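Local atomic coordinates of HTH-type transcriptional regulator LysG (Mycobacterium tuberculosis, PDB entry 3ISP), a protein that probably activates expression of the exporter LysE and represses its own gene, binding DNA as a homodimeric LysR-type regulator. Residues G21-A26 against V51-E56; L166-R171 against S247-G252; M204-R207 against A213-R216. All blocks are in the same frame, centred on the assembly; numbering follows the deposited sequence.

Contact 1: G21-A26 against V51-E56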
ATOM      1  N   GLY A  21     -13.266  16.937   3.046  1.00 82.12           N
ATOM      2  CA  GLY A  21     -12.376  16.939   1.893  1.00 77.58           C
ATOM      3  C   GLY A  21     -12.450  18.146   0.969  1.00 83.85           C
ATOM      4  O   GLY A  21     -12.448  17.989  -0.253  1.00 90.70           O
ATOM      5  N   SER A  22     -12.507  19.346   1.545  1.00 85.18           N
ATOM      6  CA  SER A  22     -12.551  20.593   0.777  1.00 83.81           C
ATOM      7  C   SER A  22     -12.470  21.810   1.687  1.00 86.70           C
ATOM      8  O   SER A  22     -13.083  21.830   2.754  1.00 89.02           O
ATOM      9  CB  SER A  22     -13.841  20.676  -0.035  1.00 88.33           C
ATOM     10  OG  SER A  22     -14.167  22.028  -0.316  1.00 90.59           O
ATOM     11  N   PHE A  23     -11.727  22.831   1.265  1.00 85.87           N
ATOM     12  CA  PHE A  23     -11.658  24.080   2.028  1.00 88.74           C
ATOM     13  C   PHE A  23     -12.943  24.900   1.892  1.00 93.19           C
ATOM     14  O   PHE A  23     -13.420  25.489   2.860  1.00 90.97           O
ATOM     15  CB  PHE A  23     -10.451  24.921   1.602  1.00 86.88           C
ATOM     16  CG  PHE A  23      -9.192  24.623   2.376  1.00 85.53           C
ATOM     17  CD1 PHE A  23      -8.670  23.342   2.418  1.00 86.16           C
ATOM     18  CD2 PHE A  23      -8.522  25.631   3.046  1.00 82.79           C
ATOM     19  CE1 PHE A  23      -7.509  23.073   3.121  1.00 80.08           C
ATOM     20  CE2 PHE A  23      -7.364  25.367   3.750  1.00 80.03           C
ATOM     21  CZ  PHE A  23      -6.857  24.090   3.787  1.00 77.23           C
ATOM     22  N   ASP A  24     -13.493  24.932   0.680  1.00101.49           N
ATOM     23  CA  ASP A  24     -14.740  25.643   0.407  1.00101.17           C
ATOM     24  C   ASP A  24     -15.917  24.992   1.126  1.00101.32           C
ATOM     25  O   ASP A  24     -16.750  25.679   1.726  1.00 99.74           O
ATOM     26  CB  ASP A  24     -15.013  25.700  -1.099  1.00102.42           C
ATOM     27  CG  ASP A  24     -14.321  26.872  -1.776  1.00107.56           C
ATOM     28  OD1 ASP A  24     -13.708  27.699  -1.065  1.00103.20           O
ATOM     29  OD2 ASP A  24     -14.396  26.966  -3.022  1.00112.91           O
ATOM     30  N   ALA A  25     -15.986  23.666   1.055  1.00 97.25           N
ATOM     31  CA  ALA A  25     -17.051  22.936   1.724  1.00 95.28           C
ATOM     32  C   ALA A  25     -17.078  23.302   3.199  1.00 94.93           C
ATOM     33  O   ALA A  25     -18.073  23.820   3.698  1.00100.89           O
ATOM     34  CB  ALA A  25     -16.875  21.439   1.542  1.00 88.84           C
ATOM     35  N   ALA A  26     -15.972  23.057   3.889  1.00 93.01           N
ATOM     36  CA  ALA A  26     -15.910  23.267   5.330  1.00 94.66           C
ATOM     37  C   ALA A  26     -16.094  24.729   5.715  1.00 98.95           C
ATOM     38  O   ALA A  26     -16.257  25.048   6.893  1.00 98.49           O
ATOM     39  CB  ALA A  26     -14.608  22.732   5.886  1.00 89.54           C
ATOM     40  N   VAL A  51       2.830  20.868   8.921  1.00 49.67           N
ATOM     41  CA  VAL A  51       1.762  20.928   7.960  1.00 51.81           C
ATOM     42  C   VAL A  51       0.770  19.852   8.394  1.00 56.86           C
ATOM     43  O   VAL A  51       1.187  18.754   8.783  1.00 53.70           O
ATOM     44  CB  VAL A  51       2.307  20.715   6.551  1.00 49.90           C
ATOM     45  CG1 VAL A  51       1.203  20.314   5.591  1.00 51.75           C
ATOM     46  CG2 VAL A  51       3.001  21.982   6.093  1.00 52.29           C
ATOM     47  N   LEU A  52      -0.528  20.171   8.348  1.00 53.35           N
ATOM     48  CA  LEU A  52      -1.561  19.315   8.935  1.00 51.11           C
ATOM     49  C   LEU A  52      -2.566  18.740   7.937  1.00 58.15           C
ATOM     50  O   LEU A  52      -3.215  17.721   8.205  1.00 56.15           O
ATOM     51  CB  LEU A  52      -2.308  20.068  10.030  1.00 51.60           C
ATOM     52  CG  LEU A  52      -1.467  20.446  11.243  1.00 54.46           C
ATOM     53  CD1 LEU A  52      -2.257  21.306  12.207  1.00 59.08           C
ATOM     54  CD2 LEU A  52      -0.958  19.205  11.933  1.00 58.55           C
ATOM     55  N   VAL A  53      -2.686  19.394   6.790  1.00 59.08           N
ATOM     56  CA  VAL A  53      -3.663  19.021   5.782  1.00 55.08           C
ATOM     57  C   VAL A  53      -3.041  19.040   4.407  1.00 58.47           C
ATOM     58  O   VAL A  53      -2.511  20.060   3.983  1.00 60.87           O
ATOM     59  CB  VAL A  53      -4.803  20.045   5.712  1.00 56.47           C
ATOM     60  CG1 VAL A  53      -5.871  19.567   4.743  1.00 65.67           C
ATOM     61  CG2 VAL A  53      -5.387  20.293   7.073  1.00 57.02           C
ATOM     62  N   VAL A  54      -3.116  17.927   3.694  1.00 59.62           N
ATOM     63  CA  VAL A  54      -2.775  17.951   2.286  1.00 61.80           C
ATOM     64  C   VAL A  54      -3.872  18.742   1.561  1.00 70.84           C
ATOM     65  O   VAL A  54      -5.048  18.383   1.627  1.00 73.17           O
ATOM     66  CB  VAL A  54      -2.683  16.544   1.713  1.00 60.21           C
ATOM     67  CG1 VAL A  54      -1.796  16.550   0.493  1.00 66.95           C
ATOM     68  CG2 VAL A  54      -2.138  15.594   2.753  1.00 57.97           C
ATOM     69  N   ARG A  55      -3.490  19.822   0.880  1.00 68.49           N
ATOM     70  CA  ARG A  55      -4.467  20.732   0.282  1.00 71.48           C
ATOM     71  C   ARG A  55      -5.150  20.174  -0.964  1.00 78.81           C
ATOM     72  O   ARG A  55      -6.206  20.666  -1.360  1.00 81.36           O
ATOM     73  CB  ARG A  55      -3.827  22.084  -0.050  1.00 69.11           C
ATOM     74  CG  ARG A  55      -3.979  23.148   1.027  1.00 70.32           C
ATOM     75  CD  ARG A  55      -2.914  23.039   2.107  1.00 70.62           C
ATOM     76  NE  ARG A  55      -3.090  24.041   3.155  1.00 66.81           N
ATOM     77  CZ  ARG A  55      -2.321  24.128   4.235  1.00 70.43           C
ATOM     78  NH1 ARG A  55      -1.322  23.271   4.408  1.00 65.51           N
ATOM     79  NH2 ARG A  55      -2.541  25.077   5.140  1.00 68.49           N
ATOM     80  N   GLU A  56      -4.559  19.140  -1.560  1.00 78.00           N
ATOM     81  CA  GLU A  56      -4.965  18.661  -2.884  1.00 84.30           C
ATOM     82  C   GLU A  56      -6.329  17.984  -2.973  1.00 87.88           C
ATOM     83  O   GLU A  56      -6.975  17.690  -1.961  1.00 79.50           O
ATOM     84  CB  GLU A  56      -3.935  17.670  -3.437  1.00 87.53           C
ATOM     85  CG  GLU A  56      -2.486  18.120  -3.376  1.00 85.92           C
ATOM     86  CD  GLU A  56      -1.529  16.939  -3.292  1.00 82.09           C
ATOM     87  OE1 GLU A  56      -1.817  16.010  -2.506  1.00 81.40           O
ATOM     88  OE2 GLU A  56      -0.498  16.933  -4.005  1.00 77.86           O
TER

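Contact 2: L166-R171 against S247-G252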
ATOM      1  N   LEU A 166     -13.404 -22.563  17.427  1.00 54.74           N
ATOM      2  CA  LEU A 166     -13.375 -24.004  17.131  1.00 53.49           C
ATOM      3  C   LEU A 166     -13.145 -24.227  15.653  1.00 53.17           C
ATOM      4  O   LEU A 166     -13.804 -23.600  14.834  1.00 55.61           O
ATOM      5  CB  LEU A 166     -14.702 -24.647  17.524  1.00 45.21           C
ATOM      6  CG  LEU A 166     -15.100 -24.298  18.954  1.00 53.46           C
ATOM      7  CD1 LEU A 166     -16.454 -24.865  19.348  1.00 46.43           C
ATOM      8  CD2 LEU A 166     -14.014 -24.798  19.882  1.00 56.54           C
ATOM      9  N   PRO A 167     -12.218 -25.128  15.300  1.00 52.19           N
ATOM     10  CA  PRO A 167     -11.984 -25.474  13.891  1.00 56.53           C
ATOM     11  C   PRO A 167     -13.088 -26.408  13.409  1.00 57.50           C
ATOM     12  O   PRO A 167     -13.151 -27.538  13.890  1.00 57.03           O
ATOM     13  CB  PRO A 167     -10.661 -26.246  13.922  1.00 53.83           C
ATOM     14  CG  PRO A 167     -10.246 -26.304  15.381  1.00 59.68           C
ATOM     15  CD  PRO A 167     -11.450 -25.984  16.207  1.00 53.09           C
ATOM     16  N   VAL A 168     -13.944 -25.958  12.495  1.00 50.65           N
ATOM     17  CA  VAL A 168     -15.108 -26.757  12.150  1.00 55.45           C
ATOM     18  C   VAL A 168     -15.347 -26.945  10.650  1.00 58.82           C
ATOM     19  O   VAL A 168     -14.641 -26.373   9.813  1.00 58.60           O
ATOM     20  CB  VAL A 168     -16.389 -26.220  12.822  1.00 54.84           C
ATOM     21  CG1 VAL A 168     -16.384 -26.533  14.287  1.00 47.94           C
ATOM     22  CG2 VAL A 168     -16.519 -24.735  12.591  1.00 56.31           C
ATOM     23  N   ALA A 169     -16.340 -27.780  10.342  1.00 54.20           N
ATOM     24  CA  ALA A 169     -16.739 -28.108   8.979  1.00 53.05           C
ATOM     25  C   ALA A 169     -17.982 -28.972   9.046  1.00 56.38           C
ATOM     26  O   ALA A 169     -18.357 -29.450  10.114  1.00 58.19           O
ATOM     27  CB  ALA A 169     -15.631 -28.849   8.248  1.00 53.54           C
ATOM     28  N   SER A 170     -18.621 -29.173   7.901  1.00 57.31           N
ATOM     29  CA  SER A 170     -19.785 -30.039   7.816  1.00 55.41           C
ATOM     30  C   SER A 170     -19.321 -31.478   7.685  1.00 56.75           C
ATOM     31  O   SER A 170     -18.188 -31.732   7.271  1.00 59.23           O
ATOM     32  CB  SER A 170     -20.620 -29.664   6.605  1.00 55.68           C
ATOM     33  OG  SER A 170     -19.906 -29.982   5.427  1.00 61.50           O
ATOM     34  N   ARG A 171     -20.194 -32.420   8.031  1.00 57.12           N
ATOM     35  CA  ARG A 171     -19.832 -33.837   8.024  1.00 62.63           C
ATOM     36  C   ARG A 171     -19.421 -34.337   6.636  1.00 60.98           C
ATOM     37  O   ARG A 171     -18.436 -35.077   6.506  1.00 57.80           O
ATOM     38  CB  ARG A 171     -20.960 -34.700   8.605  1.00 66.58           C
ATOM     39  CG  ARG A 171     -21.655 -34.076   9.793  1.00 65.79           C
ATOM     40  CD  ARG A 171     -22.236 -35.116  10.727  1.00 74.11           C
ATOM     41  NE  ARG A 171     -22.788 -34.487  11.927  1.00 75.48           N
ATOM     42  CZ  ARG A 171     -22.669 -34.982  13.158  1.00 78.50           C
ATOM     43  NH1 ARG A 171     -22.006 -36.115  13.363  1.00 71.09           N
ATOM     44  NH2 ARG A 171     -23.203 -34.335  14.189  1.00 81.86           N
ATOM     45  N   SER A 247     -24.687 -23.890  17.659  1.00 60.68           N
ATOM     46  CA  SER A 247     -25.920 -24.342  17.030  1.00 64.35           C
ATOM     47  C   SER A 247     -25.711 -25.458  15.984  1.00 66.28           C
ATOM     48  O   SER A 247     -26.360 -26.496  16.068  1.00 67.53           O
ATOM     49  CB  SER A 247     -26.703 -23.154  16.451  1.00 66.43           C
ATOM     50  OG  SER A 247     -28.093 -23.435  16.375  1.00 62.02           O
ATOM     51  N   PRO A 248     -24.815 -25.248  14.994  1.00 66.68           N
ATOM     52  CA  PRO A 248     -24.556 -26.309  14.010  1.00 65.55           C
ATOM     53  C   PRO A 248     -23.898 -27.555  14.610  1.00 63.66           C
ATOM     54  O   PRO A 248     -23.867 -28.613  13.975  1.00 60.18           O
ATOM     55  CB  PRO A 248     -23.606 -25.637  13.009  1.00 59.49           C
ATOM     56  CG  PRO A 248     -23.848 -24.202  13.153  1.00 59.48           C
ATOM     57  CD  PRO A 248     -24.169 -23.983  14.602  1.00 64.43           C
ATOM     58  N   LEU A 249     -23.367 -27.441  15.816  1.00 59.68           N
ATOM     59  CA  LEU A 249     -22.838 -28.625  16.477  1.00 67.04           C
ATOM     60  C   LEU A 249     -23.999 -29.483  17.014  1.00 71.29           C
ATOM     61  O   LEU A 249     -23.888 -30.707  17.123  1.00 72.34           O
ATOM     62  CB  LEU A 249     -21.855 -28.236  17.587  1.00 64.04           C
ATOM     63  CG  LEU A 249     -20.347 -28.212  17.289  1.00 63.85           C
ATOM     64  CD1 LEU A 249     -20.015 -28.480  15.835  1.00 56.59           C
ATOM     65  CD2 LEU A 249     -19.705 -26.904  17.774  1.00 56.68           C
ATOM     66  N   ALA A 250     -25.112 -28.836  17.341  1.00 64.75           N
ATOM     67  CA  ALA A 250     -26.294 -29.547  17.811  1.00 69.37           C
ATOM     68  C   ALA A 250     -27.016 -30.167  16.620  1.00 69.48           C
ATOM     69  O   ALA A 250     -27.145 -31.383  16.535  1.00 80.50           O
ATOM     70  CB  ALA A 250     -27.213 -28.599  18.584  1.00 74.42           C
ATOM     71  N   ASP A 251     -27.487 -29.312  15.714  1.00 73.53           N
ATOM     72  CA  ASP A 251     -27.940 -29.682  14.363  1.00 70.32           C
ATOM     73  C   ASP A 251     -27.306 -30.924  13.749  1.00 62.66           C
ATOM     74  O   ASP A 251     -27.943 -31.638  12.991  1.00 65.78           O
ATOM     75  CB  ASP A 251     -27.628 -28.535  13.396  1.00 63.33           C
ATOM     76  CG  ASP A 251     -28.759 -27.555  13.272  1.00 68.64           C
ATOM     77  OD1 ASP A 251     -29.796 -27.759  13.928  1.00 67.28           O
ATOM     78  OD2 ASP A 251     -28.612 -26.576  12.512  1.00 80.34           O
ATOM     79  N   GLY A 252     -26.032 -31.145  14.031  1.00 67.50           N
ATOM     80  CA  GLY A 252     -25.266 -32.109  13.276  1.00 62.96           C
ATOM     81  C   GLY A 252     -24.672 -31.423  12.062  1.00 60.76           C
ATOM     82  O   GLY A 252     -23.772 -31.958  11.424  1.00 63.14           O
TER

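Contact 3: M204-R207 against A213-R216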
ATOM      1  N   MET A 204      -3.051 -20.137  12.879  1.00 63.39           N
ATOM      2  CA  MET A 204      -2.591 -20.307  14.250  1.00 65.57           C
ATOM      3  C   MET A 204      -2.871 -21.723  14.712  1.00 71.93           C
ATOM      4  O   MET A 204      -2.036 -22.347  15.379  1.00 74.22           O
ATOM      5  CB  MET A 204      -3.231 -19.287  15.181  1.00 64.69           C
ATOM      6  CG  MET A 204      -2.747 -17.878  14.946  1.00 61.54           C
ATOM      7  SD  MET A 204      -3.610 -16.743  16.030  1.00 70.64           S
ATOM      8  CE  MET A 204      -3.727 -15.297  14.964  1.00 61.75           C
ATOM      9  N   LEU A 205      -4.055 -22.225  14.365  1.00 69.43           N
ATOM     10  CA  LEU A 205      -4.280 -23.663  14.338  1.00 68.51           C
ATOM     11  C   LEU A 205      -3.354 -24.141  13.228  1.00 72.35           C
ATOM     12  O   LEU A 205      -2.842 -23.332  12.457  1.00 73.76           O
ATOM     13  CB  LEU A 205      -5.735 -23.989  13.999  1.00 59.63           C
ATOM     14  CG  LEU A 205      -6.208 -25.342  14.529  1.00 65.45           C
ATOM     15  CD1 LEU A 205      -6.997 -25.168  15.818  1.00 61.74           C
ATOM     16  CD2 LEU A 205      -7.043 -26.072  13.499  1.00 64.10           C
ATOM     17  N   VAL A 206      -3.131 -25.439  13.127  1.00 74.86           N
ATOM     18  CA  VAL A 206      -2.150 -25.936  12.164  1.00 82.11           C
ATOM     19  C   VAL A 206      -0.776 -25.732  12.771  1.00 80.81           C
ATOM     20  O   VAL A 206      -0.035 -26.697  12.957  1.00 85.72           O
ATOM     21  CB  VAL A 206      -2.237 -25.233  10.772  1.00 74.26           C
ATOM     22  CG1 VAL A 206      -0.932 -25.390  10.006  1.00 83.03           C
ATOM     23  CG2 VAL A 206      -3.394 -25.782   9.958  1.00 66.41           C
ATOM     24  N   ARG A 207      -0.441 -24.480  13.079  1.00 71.42           N
ATOM     25  CA  ARG A 207       0.730 -24.193  13.906  1.00 82.39           C
ATOM     26  C   ARG A 207       0.559 -24.876  15.264  1.00 78.04           C
ATOM     27  O   ARG A 207       1.360 -25.715  15.653  1.00 77.97           O
ATOM     28  CB  ARG A 207       0.918 -22.683  14.099  1.00 80.51           C
ATOM     29  CG  ARG A 207       1.851 -22.007  13.101  1.00 84.00           C
ATOM     30  CD  ARG A 207       3.265 -21.842  13.664  1.00 88.32           C
ATOM     31  NE  ARG A 207       4.088 -20.962  12.831  1.00 93.79           N
ATOM     32  CZ  ARG A 207       5.093 -21.373  12.059  1.00 94.72           C
ATOM     33  NH1 ARG A 207       5.422 -22.659  12.015  1.00 92.06           N
ATOM     34  NH2 ARG A 207       5.779 -20.496  11.335  1.00 89.20           N
ATOM     35  N   ALA A 213       3.609 -25.448   9.821  1.00 95.48           N
ATOM     36  CA  ALA A 213       2.800 -24.552   9.001  1.00 96.11           C
ATOM     37  C   ALA A 213       2.613 -25.200   7.643  1.00 98.87           C
ATOM     38  O   ALA A 213       3.590 -25.516   6.956  1.00 98.31           O
ATOM     39  CB  ALA A 213       3.459 -23.186   8.855  1.00 90.79           C
ATOM     40  N   ILE A 214       1.353 -25.392   7.260  1.00 95.56           N
ATOM     41  CA  ILE A 214       1.006 -26.175   6.082  1.00 86.59           C
ATOM     42  C   ILE A 214       0.284 -25.324   5.042  1.00 81.26           C
ATOM     43  O   ILE A 214      -0.785 -24.791   5.320  1.00 83.17           O
ATOM     44  CB  ILE A 214       0.048 -27.315   6.478  1.00 84.69           C
ATOM     45  CG1 ILE A 214       0.424 -27.883   7.848  1.00 79.44           C
ATOM     46  CG2 ILE A 214      -0.017 -28.385   5.381  1.00 83.15           C
ATOM     47  CD1 ILE A 214       1.800 -28.487   7.899  1.00 88.31           C
ATOM     48  N   THR A 215       0.839 -25.195   3.845  1.00 75.02           N
ATOM     49  CA  THR A 215       0.083 -24.526   2.789  1.00 76.47           C
ATOM     50  C   THR A 215      -0.953 -25.467   2.148  1.00 74.56           C
ATOM     51  O   THR A 215      -0.670 -26.636   1.852  1.00 74.17           O
ATOM     52  CB  THR A 215       0.990 -23.851   1.734  1.00 78.03           C
ATOM     53  OG1 THR A 215       1.776 -24.839   1.057  1.00 78.25           O
ATOM     54  CG2 THR A 215       1.904 -22.823   2.403  1.00 68.41           C
ATOM     55  N   ARG A 216      -2.160 -24.942   1.959  1.00 72.34           N
ATOM     56  CA  ARG A 216      -3.299 -25.734   1.494  1.00 68.98           C
ATOM     57  C   ARG A 216      -4.161 -24.945   0.523  1.00 67.87           C
ATOM     58  O   ARG A 216      -3.958 -23.744   0.336  1.00 69.87           O
ATOM     59  CB  ARG A 216      -4.156 -26.144   2.686  1.00 63.72           C
ATOM     60  CG  ARG A 216      -4.562 -24.969   3.559  1.00 68.06           C
ATOM     61  CD  ARG A 216      -4.632 -25.374   5.018  1.00 67.66           C
ATOM     62  NE  ARG A 216      -4.900 -24.259   5.936  1.00 63.96           N
ATOM     63  CZ  ARG A 216      -4.095 -23.220   6.120  1.00 59.18           C
ATOM     64  NH1 ARG A 216      -2.978 -23.104   5.422  1.00 66.03           N
ATOM     65  NH2 ARG A 216      -4.421 -22.284   6.986  1.00 61.55           N
TER

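Contact 1: G21-A26 against V51-E56
Arg55, whose chain leans on the ring of Phe23, sends its NH1 into a salt bridge with Glu45 OE2, and the same oxygen also accepts the backbone N-H of Leu52. Gripped from two points of 51-56, that carboxylate ties the segment to helix 34-48 and helps to hold the guanidinium in place. The chain of Arg55 bends at its second torsion (chi2 84°), carrying NE past the far end of the phenyl ring: Phe23 CZ lies 3.8 Å from Arg55 NE, and Phe23 CE1 is 4.1 Å from Arg55 CG. Ring and guanidinium planes are 31° apart, and the approach is oblique. Val53 meets the ring differently: its CG1 comes in at the edge, near the ring plane, 4.2 Å from Phe23 CE1.

Phe23 begins the short helix 23-27, whose N-cap is Ser22; Ser22 OG takes Ala25 N at 2.8 Å along a nearly straight bond (171°). Helix 23-27 opens the predicted helix-turn-helix motif, while 53-54 pairs antiparallel with 60-61 as the small hairpin wing of a winged helix-turn-helix. The contact thus joins wing to motif: Phe23 rests on Val17 of helix 9-20, on Ser38 of helix 34-48 and on Cys59 in the hairpin turn, Val53 reaches Leu14 of helix 9-20, and Arg55 touches Ile41 of helix 34-48.

Contact 2: L166-R171 against S247-G252
A strand and a helix of the LysR substrate-binding domain meet here: the end of strand 155-169, with Arg171 just beyond it, faces the last turn of helix 242-251 and Gly252 that ends it. Leu249 is the apolar link. It turns its two methyls to two different residues of the strand, CD2 lying 4.1 Å from Leu166 CD1 and CD1 lying 4.4 Å from Val168 CG1. Leu166 and Val168, two apart on the strand, both point at the helix, while Pro167 between them turns to the other face of the sheet.

In the fold, which resembles that of periplasmic binding proteins, strand 155-169 lies between edge strand 238-241 and strand 255-271 and is antiparallel to both. Those two neighbours are therefore parallel to each other, and helix 242-251 joins them in a beta-alpha-beta crossover that passes over the strand between them. Val168 and Leu166 also touch the flanking strands, through Phe240 and through Arg256 and His261.

The polar link lies at the end of the helix. Arg171 is extended from CG to NE (chi3 175°), which brings NE to 2.8 Å from Gly252 O, with an N-H...O angle of 165°. The oxygen sits at the edge of the guanidinium, 8° out of its plane, and the donor arrives in the carbonyl plane on a lone pair. Gly252, just past the last helical turn, has positive phi; Arg171 stands at the start of helix 171-177.

Contact 3: M204-R207 against A213-R216
Val206 of helix 201-210 and Ile214 of the loop that follows form the packed half of this contact, whereas Arg207 and Ala213 make its looser, solvent-facing half. On the packed side one methyl does the work. Val206 CG1 lies 3.6 Å from Ile214 CG1 and 4.0 Å from Ala213 CA, so it sits against both the loop backbone and the first carbon of the isoleucine's longer branch. It gets there because CG1 is anti to the backbone N of Val206 (chi1 159°), while CG2 takes the place anti to the carbonyl carbon. Val206 is buried; Ile214 is partly exposed and also leans on Ala188.

On the outer side the methyl of Ala213 lies over one face of the Arg207 guanidinium, 3.7 Å above its plane and displaced toward the rim, with CB 3.8 Å from NH1 of that arginine. Arg207 reaches this position by a bend at its second torsion, and its NH1 makes a weak bond to the carbonyl of Arg212. Both residues are exposed.

Farther along the loop, Arg216 forms a salt bridge through NH2 with Asp203, giving the loop a charged tie to the helix. The arrangement is that of a connecting loop packed across the side of the helix it follows, here within the LysR substrate-binding domain, between helix 201-210 and helix 224-232.

Contact 1 belongs to the winged helix-turn-helix end of the chain, contacts 2 and 3 to the substrate-binding domain. The centres of contacts 1 and 2 are 52 Å apart, on opposite sides of the chain's centre; those of contacts 1 and 3 are 46 Å apart, with nearest atoms about 33 Å from each other. Contacts 2 and 3 are neighbours, 21 Å between centres, and they touch: Pro167 CG packs 3.5 Å from Leu205 CD1. Along the chain, 204-216 falls between the two segments of contact 2. Segment 166-171 is what joins them, with Leu166 and Val168 on the Leu249 side and Pro167, pointing the other way, reaching Leu205.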